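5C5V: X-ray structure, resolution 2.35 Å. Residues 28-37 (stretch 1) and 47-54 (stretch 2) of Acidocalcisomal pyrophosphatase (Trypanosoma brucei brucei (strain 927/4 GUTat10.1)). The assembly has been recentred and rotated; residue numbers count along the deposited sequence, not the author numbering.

Stretch 1 28-37: KVEEVCRYLG
Stretch 2 (47-54) AMKAEINA

Cys33 sits at the centre of this helix-helix contact, where CA atoms approach most closely of the two registered pairs. Cys33 CA lies 6.0 Å from Lys49 CA, while the helix axes, 28-36 and 47-53, approach to 9.9 Å and run nearly antiparallel, at 150°. With chi1 in m, Cys33 SG rests 3.7 Å from Lys49 CA and 3.7 Å from Ile52 CD1, so sulfur packs on backbone as well as on side chain.

From this point the antiparallel register pairs earlier residues of one helix with later residues of the other. One turn before Cys33, Val29 (chi1 t) points toward Ile52 (m, t); Val29 CG1 meets Ile52 CG2 at 3.9 Å, and the CA atoms of Val29 and Ile52 stand 7.6 Å apart, a wider spacing than at the cysteine. In the other direction, Met48 extends with chi1 and chi2 t and chi3 p. Met48 SD reaches Leu36 CB (3.9 Å; Leu36 is m, t), and Met48 CE lies 3.6 Å from Cys33 O and 3.7 Å from Gly37 CA. Gly37 (phi/psi -82/-1) leaves room here: an ideal CB would come within 3.3 Å of Met48 CE and clash with Cys33 O.

Both backbones are helical, with phi from -58 to -81 and psi from -26 to -55, Tyr35 (-81/-52) and Met48 (-81/-55) having the most negative values, held by i to i+4 bonds such as Gly37 N to Cys33 O (2.9 Å) and Ile52 N to Met48 O (3.1 Å). Ala54 leaves helical geometry.

At the edge, polar groups line one side of the apolar row. Asn53 starts sideways, yet its OD1 comes 3.7 Å from Val29 CG1. Lys49 also leaves its helix sideways, then turns at chi3 (t, t, m, t) so that NZ donates to Glu30 OE2 in a very short 2.5 Å salt-bridge hydrogen bond. Glu30 has chi1 m, with chi2 at -137°, between wells.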

# COMPACT_ATOMS: atom_id res chain seq x y z
N LYS A 28 20.76 -32.65 32.53
CA LYS A 28 19.40 -32.14 32.51
C LYS A 28 18.50 -32.92 33.46
O LYS A 28 17.55 -32.38 34.02
CB LYS A 28 18.85 -32.17 31.09
CG LYS A 28 19.44 -31.09 30.20
CD LYS A 28 19.30 -29.73 30.85
CE LYS A 28 20.30 -28.73 30.31
NZ LYS A 28 20.02 -27.39 30.88
N VAL A 29 18.80 -34.20 33.65
CA VAL A 29 18.03 -35.04 34.55
C VAL A 29 18.22 -34.56 35.99
O VAL A 29 17.24 -34.42 36.72
CB VAL A 29 18.44 -36.52 34.44
CG1 VAL A 29 18.13 -37.25 35.74
CG2 VAL A 29 17.72 -37.17 33.28
N GLU A 30 19.46 -34.29 36.37
CA GLU A 30 19.73 -33.76 37.69
C GLU A 30 19.06 -32.39 37.89
O GLU A 30 18.54 -32.10 38.96
CB GLU A 30 21.23 -33.66 37.95
CG GLU A 30 21.98 -34.99 37.84
CD GLU A 30 22.98 -35.18 38.96
OE1 GLU A 30 23.97 -35.94 38.77
OE2 GLU A 30 22.79 -34.59 40.04
N GLU A 31 19.07 -31.57 36.84
CA GLU A 31 18.52 -30.22 36.93
C GLU A 31 17.00 -30.17 37.06
O GLU A 31 16.47 -29.32 37.77
CB GLU A 31 18.93 -29.40 35.71
CG GLU A 31 20.27 -28.71 35.88
CD GLU A 31 20.91 -28.36 34.56
OE1 GLU A 31 20.24 -27.75 33.70
OE2 GLU A 31 22.10 -28.68 34.39
N VAL A 32 16.30 -31.05 36.37
CA VAL A 32 14.85 -31.06 36.45
C VAL A 32 14.44 -31.58 37.85
O VAL A 32 13.40 -31.19 38.38
CB VAL A 32 14.21 -31.89 35.32
CG1 VAL A 32 14.45 -33.36 35.55
CG2 VAL A 32 12.73 -31.62 35.23
N CYS A 33 15.28 -32.43 38.44
CA CYS A 33 15.06 -32.93 39.80
C CYS A 33 15.33 -31.85 40.85
O CYS A 33 14.57 -31.71 41.80
CB CYS A 33 15.94 -34.15 40.09
SG CYS A 33 15.41 -35.66 39.25
N ARG A 34 16.42 -31.11 40.68
CA ARG A 34 16.68 -29.96 41.54
C ARG A 34 15.55 -28.93 41.45
O ARG A 34 15.26 -28.23 42.42
CB ARG A 34 18.02 -29.31 41.16
CG ARG A 34 18.46 -28.20 42.09
N TYR A 35 14.90 -28.84 40.29
CA TYR A 35 13.81 -27.88 40.12
C TYR A 35 12.49 -28.38 40.72
O TYR A 35 11.85 -27.69 41.50
CB TYR A 35 13.62 -27.53 38.64
CG TYR A 35 12.36 -26.75 38.35
CD1 TYR A 35 12.22 -25.43 38.75
CD2 TYR A 35 11.31 -27.33 37.65
CE1 TYR A 35 11.07 -24.71 38.48
CE2 TYR A 35 10.16 -26.62 37.37
CZ TYR A 35 10.05 -25.31 37.79
OH TYR A 35 8.89 -24.60 37.52
N LEU A 36 12.08 -29.59 40.33
CA LEU A 36 10.83 -30.17 40.83
C LEU A 36 10.89 -30.33 42.35
O LEU A 36 9.89 -30.19 43.04
CB LEU A 36 10.58 -31.52 40.17
CG LEU A 36 10.15 -31.43 38.71
CD1 LEU A 36 10.05 -32.81 38.10
CD2 LEU A 36 8.81 -30.71 38.59
N GLY A 37 12.10 -30.58 42.83
CA GLY A 37 12.41 -30.83 44.23
C GLY A 37 12.58 -29.59 45.08
O GLY A 37 12.81 -29.69 46.29
N ALA A 47 13.64 -40.26 46.41
CA ALA A 47 12.76 -41.17 45.69
C ALA A 47 12.54 -40.72 44.24
O ALA A 47 12.25 -41.53 43.37
CB ALA A 47 11.41 -41.30 46.41
N MET A 48 12.66 -39.42 43.99
CA MET A 48 12.40 -38.89 42.65
C MET A 48 13.57 -39.06 41.67
O MET A 48 13.39 -39.63 40.60
CB MET A 48 12.01 -37.42 42.75
CG MET A 48 12.04 -36.66 41.45
SD MET A 48 11.30 -35.04 41.67
CE MET A 48 12.34 -34.33 42.93
N LYS A 49 14.76 -38.58 42.03
CA LYS A 49 15.92 -38.73 41.16
C LYS A 49 16.29 -40.21 40.95
O LYS A 49 16.77 -40.61 39.89
CB LYS A 49 17.13 -37.97 41.70
CG LYS A 49 18.31 -37.97 40.71
CD LYS A 49 19.52 -37.23 41.24
CE LYS A 49 19.46 -35.76 40.85
NZ LYS A 49 20.71 -35.04 41.26
N ALA A 50 16.09 -41.02 41.98
CA ALA A 50 16.36 -42.44 41.84
C ALA A 50 15.38 -43.03 40.82
O ALA A 50 15.76 -43.85 39.99
CB ALA A 50 16.24 -43.16 43.19
N GLU A 51 14.12 -42.61 40.89
CA GLU A 51 13.09 -43.10 39.98
C GLU A 51 13.37 -42.75 38.51
O GLU A 51 13.12 -43.55 37.61
CB GLU A 51 11.71 -42.56 40.38
CG GLU A 51 11.05 -43.29 41.55
CD GLU A 51 9.74 -42.65 41.97
OE1 GLU A 51 9.19 -41.87 41.16
OE2 GLU A 51 9.23 -42.93 43.09
N ILE A 52 13.88 -41.54 38.26
CA ILE A 52 14.11 -41.10 36.90
C ILE A 52 15.37 -41.74 36.34
O ILE A 52 15.41 -42.13 35.18
CB ILE A 52 14.18 -39.55 36.80
CG1 ILE A 52 12.79 -38.95 37.04
CG2 ILE A 52 14.67 -39.12 35.42
CD1 ILE A 52 12.80 -37.49 37.39
N ASN A 53 16.41 -41.89 37.16
CA ASN A 53 17.60 -42.62 36.73
C ASN A 53 17.30 -44.06 36.31
O ASN A 53 17.91 -44.58 35.37
CB ASN A 53 18.64 -42.66 37.85
CG ASN A 53 19.28 -41.31 38.12
OD1 ASN A 53 19.27 -40.42 37.27
ND2 ASN A 53 19.87 -41.17 39.32
N ALA A 54 16.34 -44.69 37.00
CA ALA A 54 15.98 -46.07 36.72
C ALA A 54 15.12 -46.23 35.47
O ALA A 54 14.64 -47.33 35.18
CB ALA A 54 15.26 -46.67 37.90